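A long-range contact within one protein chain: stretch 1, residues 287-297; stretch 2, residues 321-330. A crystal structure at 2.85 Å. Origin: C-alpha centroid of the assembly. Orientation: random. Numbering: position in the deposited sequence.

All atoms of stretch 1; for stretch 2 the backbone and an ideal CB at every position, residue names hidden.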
ATOM      1  N   LEU A 287      49.756  13.779  22.080  1.00 40.92           N
ATOM      2  CA  LEU A 287      49.812  15.218  22.034  1.00 37.25           C
ATOM      3  C   LEU A 287      48.806  15.768  21.036  1.00 51.99           C
ATOM      4  O   LEU A 287      49.054  15.782  19.832  1.00 57.83           O
ATOM      5  CB  LEU A 287      51.209  15.699  21.662  1.00 43.87           C
ATOM      6  CG  LEU A 287      51.293  17.219  21.764  1.00 62.42           C
ATOM      7  CD1 LEU A 287      51.354  17.642  23.241  1.00 54.32           C
ATOM      8  CD2 LEU A 287      52.455  17.767  20.975  1.00 51.64           C
ATOM      9  N   PHE A 288      47.667  16.230  21.532  1.00 42.88           N
ATOM     10  CA  PHE A 288      46.750  16.955  20.676  1.00 35.94           C
ATOM     11  C   PHE A 288      47.344  18.299  20.315  1.00 35.60           C
ATOM     12  O   PHE A 288      48.190  18.827  21.026  1.00 44.33           O
ATOM     13  CB  PHE A 288      45.404  17.115  21.349  1.00 35.33           C
ATOM     14  CG  PHE A 288      44.685  15.829  21.514  1.00 30.64           C
ATOM     15  CD1 PHE A 288      43.832  15.372  20.523  1.00 33.62           C
ATOM     16  CD2 PHE A 288      44.892  15.047  22.641  1.00 33.11           C
ATOM     17  CE1 PHE A 288      43.163  14.162  20.670  1.00 30.02           C
ATOM     18  CE2 PHE A 288      44.238  13.831  22.786  1.00 33.38           C
ATOM     19  CZ  PHE A 288      43.373  13.392  21.796  1.00 30.33           C
ATOM     20  N   GLU A 289      46.875  18.860  19.215  1.00 35.84           N
ATOM     21  CA  GLU A 289      47.548  19.980  18.592  1.00 38.47           C
ATOM     22  C   GLU A 289      46.504  20.862  17.926  1.00 43.23           C
ATOM     23  O   GLU A 289      45.536  20.363  17.344  1.00 41.97           O
ATOM     24  CB  GLU A 289      48.574  19.449  17.590  1.00 47.34           C
ATOM     25  CG  GLU A 289      49.350  20.472  16.791  1.00 66.70           C
ATOM     26  CD  GLU A 289      50.448  19.809  15.955  1.00 90.99           C
ATOM     27  OE1 GLU A 289      51.066  18.834  16.452  1.00 61.44           O
ATOM     28  OE2 GLU A 289      50.679  20.248  14.803  1.00 93.51           O
ATOM     29  N   GLY A 290      46.671  22.175  18.022  1.00 42.81           N
ATOM     30  CA  GLY A 290      45.706  23.056  17.391  1.00 40.58           C
ATOM     31  C   GLY A 290      46.126  24.499  17.284  1.00 38.38           C
ATOM     32  O   GLY A 290      47.257  24.866  17.625  1.00 44.10           O
ATOM     33  N   VAL A 291      45.195  25.314  16.801  1.00 35.13           N
ATOM     34  CA  VAL A 291      45.375  26.761  16.736  1.00 51.63           C
ATOM     35  C   VAL A 291      44.313  27.500  17.533  1.00 49.23           C
ATOM     36  O   VAL A 291      43.225  26.978  17.788  1.00 47.74           O
ATOM     37  CB  VAL A 291      45.306  27.299  15.296  1.00 36.48           C
ATOM     38  CG1 VAL A 291      46.620  27.090  14.586  1.00 55.65           C
ATOM     39  CG2 VAL A 291      44.138  26.655  14.566  1.00 27.59           C
ATOM     40  N   VAL A 292      44.626  28.739  17.878  1.00 37.01           N
ATOM     41  CA  VAL A 292      43.710  29.584  18.596  1.00 36.80           C
ATOM     42  C   VAL A 292      42.607  30.066  17.668  1.00 45.49           C
ATOM     43  O   VAL A 292      42.868  30.791  16.711  1.00 52.96           O
ATOM     44  CB  VAL A 292      44.448  30.755  19.210  1.00 39.67           C
ATOM     45  CG1 VAL A 292      43.538  31.509  20.159  1.00 40.87           C
ATOM     46  CG2 VAL A 292      45.666  30.226  19.941  1.00 45.12           C
ATOM     47  N   GLU A 293      41.375  29.650  17.954  1.00 47.50           N
ATOM     48  CA  GLU A 293      40.234  29.967  17.101  1.00 42.65           C
ATOM     49  C   GLU A 293      39.645  31.328  17.472  1.00 53.36           C
ATOM     50  O   GLU A 293      39.318  32.119  16.588  1.00 60.10           O
ATOM     51  CB  GLU A 293      39.169  28.862  17.196  1.00 45.04           C
ATOM     52  CG  GLU A 293      38.033  28.964  16.171  1.00 58.44           C
ATOM     53  CD  GLU A 293      37.170  27.704  16.091  1.00 70.27           C
ATOM     54  OE1 GLU A 293      37.327  26.794  16.933  1.00 67.37           O
ATOM     55  OE2 GLU A 293      36.328  27.620  15.174  1.00 85.46           O
ATOM     56  N   GLU A 294      39.517  31.608  18.770  1.00 43.88           N
ATOM     57  CA  GLU A 294      39.013  32.910  19.196  1.00 49.73           C
ATOM     58  C   GLU A 294      39.284  33.229  20.665  1.00 40.76           C
ATOM     59  O   GLU A 294      39.523  32.339  21.477  1.00 43.18           O
ATOM     60  CB  GLU A 294      37.513  33.017  18.917  1.00 63.99           C
ATOM     61  CG  GLU A 294      36.613  32.421  19.986  1.00 64.43           C
ATOM     62  CD  GLU A 294      35.148  32.772  19.750  1.00 97.68           C
ATOM     63  OE1 GLU A 294      34.271  31.920  20.025  1.00108.01           O
ATOM     64  OE2 GLU A 294      34.875  33.903  19.285  1.00101.54           O
ATOM     65  N   ILE A 295      39.273  34.521  20.984  1.00 49.14           N
ATOM     66  CA  ILE A 295      39.468  34.988  22.355  1.00 57.21           C
ATOM     67  C   ILE A 295      38.370  35.947  22.760  1.00 63.96           C
ATOM     68  O   ILE A 295      38.170  36.971  22.105  1.00 66.28           O
ATOM     69  CB  ILE A 295      40.790  35.717  22.544  1.00 52.11           C
ATOM     70  CG1 ILE A 295      41.932  34.940  21.893  1.00 56.19           C
ATOM     71  CG2 ILE A 295      41.034  35.942  24.026  1.00 50.23           C
ATOM     72  CD1 ILE A 295      43.268  35.607  22.063  1.00 48.57           C
ATOM     73  N   SER A 296      37.671  35.624  23.843  1.00 54.93           N
ATOM     74  CA  SER A 296      36.557  36.447  24.293  1.00 69.98           C
ATOM     75  C   SER A 296      37.050  37.681  25.041  1.00 73.93           C
ATOM     76  O   SER A 296      37.969  37.594  25.854  1.00 69.27           O
ATOM     77  CB  SER A 296      35.625  35.635  25.187  1.00 75.08           C
ATOM     78  OG  SER A 296      36.327  35.171  26.326  1.00 71.91           O
ATOM     79  N   PRO A 297      36.430  38.839  24.769  1.00 98.89           N
ATOM     80  CA  PRO A 297      36.731  40.094  25.476  1.00 97.45           C
ATOM     81  C   PRO A 297      36.793  39.938  27.005  1.00 87.87           C
ATOM     82  O   PRO A 297      35.806  39.551  27.644  1.00 95.59           O
ATOM     83  CB  PRO A 297      35.565  41.011  25.067  1.00107.77           C
ATOM     84  CG  PRO A 297      34.536  40.095  24.415  1.00 92.72           C
ATOM     85  CD  PRO A 297      35.336  39.005  23.797  1.00 74.63           C
ATOM     86  N   UNK A 321      40.646  35.400  34.810  1.00 66.83           N
ATOM     87  CA  UNK A 321      41.031  34.583  33.655  1.00 45.75           C
ATOM     88  C   UNK A 321      40.229  34.871  32.384  1.00 45.48           C
ATOM     89  O   UNK A 321      39.088  35.299  32.436  1.00 53.39           O
ATOM     90  CB  UNK A 321      40.881  33.103  34.012  1.00 45.75           C
ATOM     91  N   UNK A 322      40.837  34.634  31.230  1.00 56.02           N
ATOM     92  CA  UNK A 322      40.175  34.886  29.955  1.00 49.83           C
ATOM     93  C   UNK A 322      39.997  33.600  29.136  1.00 59.99           C
ATOM     94  O   UNK A 322      40.965  32.897  28.843  1.00 49.10           O
ATOM     95  CB  UNK A 322      40.974  35.912  29.148  1.00 49.83           C
ATOM     96  N   UNK A 323      38.750  33.289  28.757  1.00 62.29           N
ATOM     97  CA  UNK A 323      38.461  32.096  27.958  1.00 60.72           C
ATOM     98  C   UNK A 323      39.053  32.186  26.554  1.00 44.51           C
ATOM     99  O   UNK A 323      38.795  33.139  25.799  1.00 44.92           O
ATOM    100  CB  UNK A 323      36.949  31.880  27.866  1.00 60.72           C
ATOM    101  N   UNK A 324      39.850  31.183  26.213  1.00 44.80           N
ATOM    102  CA  UNK A 324      40.412  31.088  24.876  1.00 47.73           C
ATOM    103  C   UNK A 324      40.008  29.757  24.279  1.00 41.33           C
ATOM    104  O   UNK A 324      40.138  28.705  24.917  1.00 34.00           O
ATOM    105  CB  UNK A 324      41.934  31.241  24.897  1.00 47.73           C
ATOM    106  N   UNK A 325      39.497  29.825  23.056  1.00 34.15           N
ATOM    107  CA  UNK A 325      39.000  28.656  22.353  1.00 40.38           C
ATOM    108  C   UNK A 325      40.064  28.116  21.412  1.00 46.51           C
ATOM    109  O   UNK A 325      40.640  28.858  20.611  1.00 46.80           O
ATOM    110  CB  UNK A 325      37.722  28.992  21.581  1.00 40.38           C
ATOM    111  N   UNK A 326      40.316  26.817  21.503  1.00 36.68           N
ATOM    112  CA  UNK A 326      41.301  26.174  20.648  1.00 35.09           C
ATOM    113  C   UNK A 326      40.701  25.118  19.709  1.00 32.38           C
ATOM    114  O   UNK A 326      40.086  24.147  20.169  1.00 37.43           O
ATOM    115  CB  UNK A 326      42.381  25.529  21.519  1.00 35.09           C
ATOM    116  N   UNK A 327      40.876  25.313  18.405  1.00 36.13           N
ATOM    117  CA  UNK A 327      40.485  24.308  17.405  1.00 43.66           C
ATOM    118  C   UNK A 327      41.541  23.217  17.259  1.00 46.51           C
ATOM    119  O   UNK A 327      42.738  23.509  17.140  1.00 46.87           O
ATOM    120  CB  UNK A 327      40.242  24.975  16.050  1.00 43.66           C
ATOM    121  N   UNK A 328      41.094  21.961  17.269  1.00 42.91           N
ATOM    122  CA  UNK A 328      42.012  20.824  17.196  1.00 39.56           C
ATOM    123  C   UNK A 328      42.402  20.486  15.769  1.00 38.11           C
ATOM    124  O   UNK A 328      41.562  20.481  14.866  1.00 40.37           O
ATOM    125  CB  UNK A 328      41.383  19.597  17.858  1.00 39.56           C
ATOM    126  N   UNK A 329      43.676  20.193  15.561  1.00 43.72           N
ATOM    127  CA  UNK A 329      44.159  19.970  14.203  1.00 45.25           C
ATOM    128  C   UNK A 329      44.962  18.684  14.028  1.00 47.05           C
ATOM    129  O   UNK A 329      45.205  18.262  12.904  1.00 54.60           O
ATOM    130  CB  UNK A 329      45.019  21.159  13.771  1.00 45.25           C
ATOM    131  N   UNK A 330      45.368  18.066  15.131  1.00 37.67           N
ATOM    132  CA  UNK A 330      46.016  16.770  15.067  1.00 37.91           C
ATOM    133  C   UNK A 330      45.799  16.016  16.369  1.00 33.00           C
ATOM    134  O   UNK A 330      45.852  16.603  17.448  1.00 41.65           O
ATOM    135  CB  UNK A 330      47.510  16.925  14.776  1.00 37.91           C
TER

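The two stretches run antiparallel, their strand axes 4.3 Å apart at closest approach and 136° between their N-to-C directions. Val292 and Ile295 lie on one face, Glu289, Val291 and Glu294 on the other, with bulges breaking the regular alternation.

At position 321 the ideal CB has nothing of stretch 1 within 5.5 Å, so almost any side chain would be tolerated. It is Arg321, which makes no contact here.

The CB of position 322 points toward stretch 1, 5.1 Å from Ile295 CG2 and 4.8 Å from Ser296 O. That gap suits a medium or large aliphatic group. Ile322 fills it, its CG2 3.7 Å from Ile295 CG2.

At 323 the CB points sideways, 3.7 Å from Ser296 OG. The backbone O receives a hydrogen bond from Ser296 OG (3.2 Å) and a weak one from Ser296 N (3.4 Å), but neither asks for a particular side chain. With phi at -67°, proline is allowed among many others. Pro323 is found, and its CD lies 3.2 Å from Ser296 OG.

Position 324 is a non-hydrogen-bonded pair with Ile295, and its CB lies 4.8 Å from Ile295 CG1 and 5.0 Å from Val292 CG1. A branched aliphatic residue would suit this apolar surface. Val324 packs its CG1 3.5 Å from Val292 CG1 and 4.0 Å from Ile295 CG1.

Position 325 faces the other way, its CB 4.6 Å from Glu293 CB. The carboxylates of Glu293 and Glu294 favour a long basic chain, lysine or arginine, though a polar residue could also fit. Lys325, extended with every chi in t, forms a salt bridge from NZ to Glu293 OE1 at 3.4 Å. Its backbone N donates to Glu294 O (3.0 Å), while its O accepts from Glu293 N (2.9 Å) and, weakly, from Glu294 N (3.5 Å), as the register shifts at a bulge.

At 326 the CB returns to the face of the apolar Val292 and Ile295 side chains, and the bare CA of Gly290 leaves room beside it, so valine, leucine or isoleucine would suit. Ile326 places CG2 4.4 Å from Gly290 CA.

The CB of 327 is 3.5 Å from Glu293 OE1, inviting a basic or polar residue. Lys327 has the charge, but its end leads away; the firm link is backbone, with Lys327 N to Val291 O at 2.9 Å and Val291 N to Lys327 O at 3.1 Å.

Position 328 points away, leaving the choice broad, with an aliphatic group able to reach Phe288. Ile328 sets CG2 at the edge of that ring, 4.3 Å from Phe288 CD1.

At 329 the CB is 3.7 Å from Glu289 O, within reach of a small hydroxyl donor, serine or threonine. Thr329 donates weakly from OG1 to Glu289 O (2.9 Å), alongside its N (2.6 Å to the same O).

The CB of 330 is 3.9 Å from Glu289 CB, and the Glu289 carboxylate on the same face could favour a basic chain. Lys330 leads its end away and forms no salt bridge; its N donates to Glu289 O (3.2 Å), and Glu289 N donates weakly to Lys330 O (3.0 Å).

Stretch 2 321-330: RIPVKIKITK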
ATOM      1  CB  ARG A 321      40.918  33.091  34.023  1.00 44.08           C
ATOM      2  CG  ARG A 321      41.877  32.635  35.137  1.00 38.50           C
ATOM      3  CD  ARG A 321      41.425  31.358  35.828  1.00 40.14           C
ATOM      4  NE  ARG A 321      42.523  30.645  36.485  1.00 48.81           N
ATOM      5  CZ  ARG A 321      43.586  30.146  35.846  1.00 69.86           C
ATOM      6  NH1 ARG A 321      43.704  30.296  34.534  1.00 66.48           N
ATOM      7  NH2 ARG A 321      44.541  29.505  36.515  1.00 63.15           N
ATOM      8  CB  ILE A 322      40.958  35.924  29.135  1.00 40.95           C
ATOM      9  CG1 ILE A 322      40.728  37.318  29.715  1.00 60.93           C
ATOM     10  CG2 ILE A 322      40.529  35.915  27.670  1.00 48.95           C
ATOM     11  CD1 ILE A 322      40.605  38.405  28.656  1.00 69.74           C
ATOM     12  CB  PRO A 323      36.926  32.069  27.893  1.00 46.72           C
ATOM     13  CG  PRO A 323      36.474  32.986  28.923  1.00 47.72           C
ATOM     14  CD  PRO A 323      37.525  34.034  29.061  1.00 60.89           C
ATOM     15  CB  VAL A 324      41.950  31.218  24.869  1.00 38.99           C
ATOM     16  CG1 VAL A 324      42.459  31.268  23.437  1.00 39.27           C
ATOM     17  CG2 VAL A 324      42.375  32.466  25.611  1.00 46.37           C
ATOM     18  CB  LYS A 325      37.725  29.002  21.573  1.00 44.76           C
ATOM     19  CG  LYS A 325      36.933  27.794  21.124  1.00 49.77           C
ATOM     20  CD  LYS A 325      35.847  28.163  20.132  1.00 74.27           C
ATOM     21  CE  LYS A 325      35.250  26.925  19.455  1.00 50.09           C
ATOM     22  NZ  LYS A 325      34.321  27.292  18.343  1.00 66.03           N
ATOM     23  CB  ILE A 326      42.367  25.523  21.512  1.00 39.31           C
ATOM     24  CG1 ILE A 326      43.120  26.604  22.282  1.00 27.79           C
ATOM     25  CG2 ILE A 326      43.294  24.647  20.661  1.00 32.19           C
ATOM     26  CD1 ILE A 326      43.835  26.062  23.474  1.00 33.00           C
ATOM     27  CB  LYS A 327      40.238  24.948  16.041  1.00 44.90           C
ATOM     28  CG  LYS A 327      40.212  23.933  14.908  1.00 44.02           C
ATOM     29  CD  LYS A 327      39.406  24.392  13.690  1.00 51.51           C
ATOM     30  CE  LYS A 327      40.206  25.279  12.748  1.00 70.98           C
ATOM     31  NZ  LYS A 327      39.512  25.460  11.430  1.00 96.04           N
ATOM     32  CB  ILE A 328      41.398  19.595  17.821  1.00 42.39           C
ATOM     33  CG1 ILE A 328      40.742  19.976  19.145  1.00 30.27           C
ATOM     34  CG2 ILE A 328      42.440  18.492  17.944  1.00 36.88           C
ATOM     35  CD1 ILE A 328      40.137  18.808  19.886  1.00 33.42           C
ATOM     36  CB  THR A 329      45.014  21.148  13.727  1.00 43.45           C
ATOM     37  OG1 THR A 329      46.080  21.389  14.661  1.00 43.28           O
ATOM     38  CG2 THR A 329      44.139  22.396  13.587  1.00 27.48           C
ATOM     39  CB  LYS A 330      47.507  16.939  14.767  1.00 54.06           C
ATOM     40  CG  LYS A 330      48.285  15.640  14.748  1.00 39.14           C
ATOM     41  CD  LYS A 330      49.623  15.827  14.058  1.00 69.54           C
ATOM     42  CE  LYS A 330      50.452  14.550  14.110  1.00 88.07           C
ATOM     43  NZ  LYS A 330      51.748  14.677  13.377  1.00 98.67           N
TER
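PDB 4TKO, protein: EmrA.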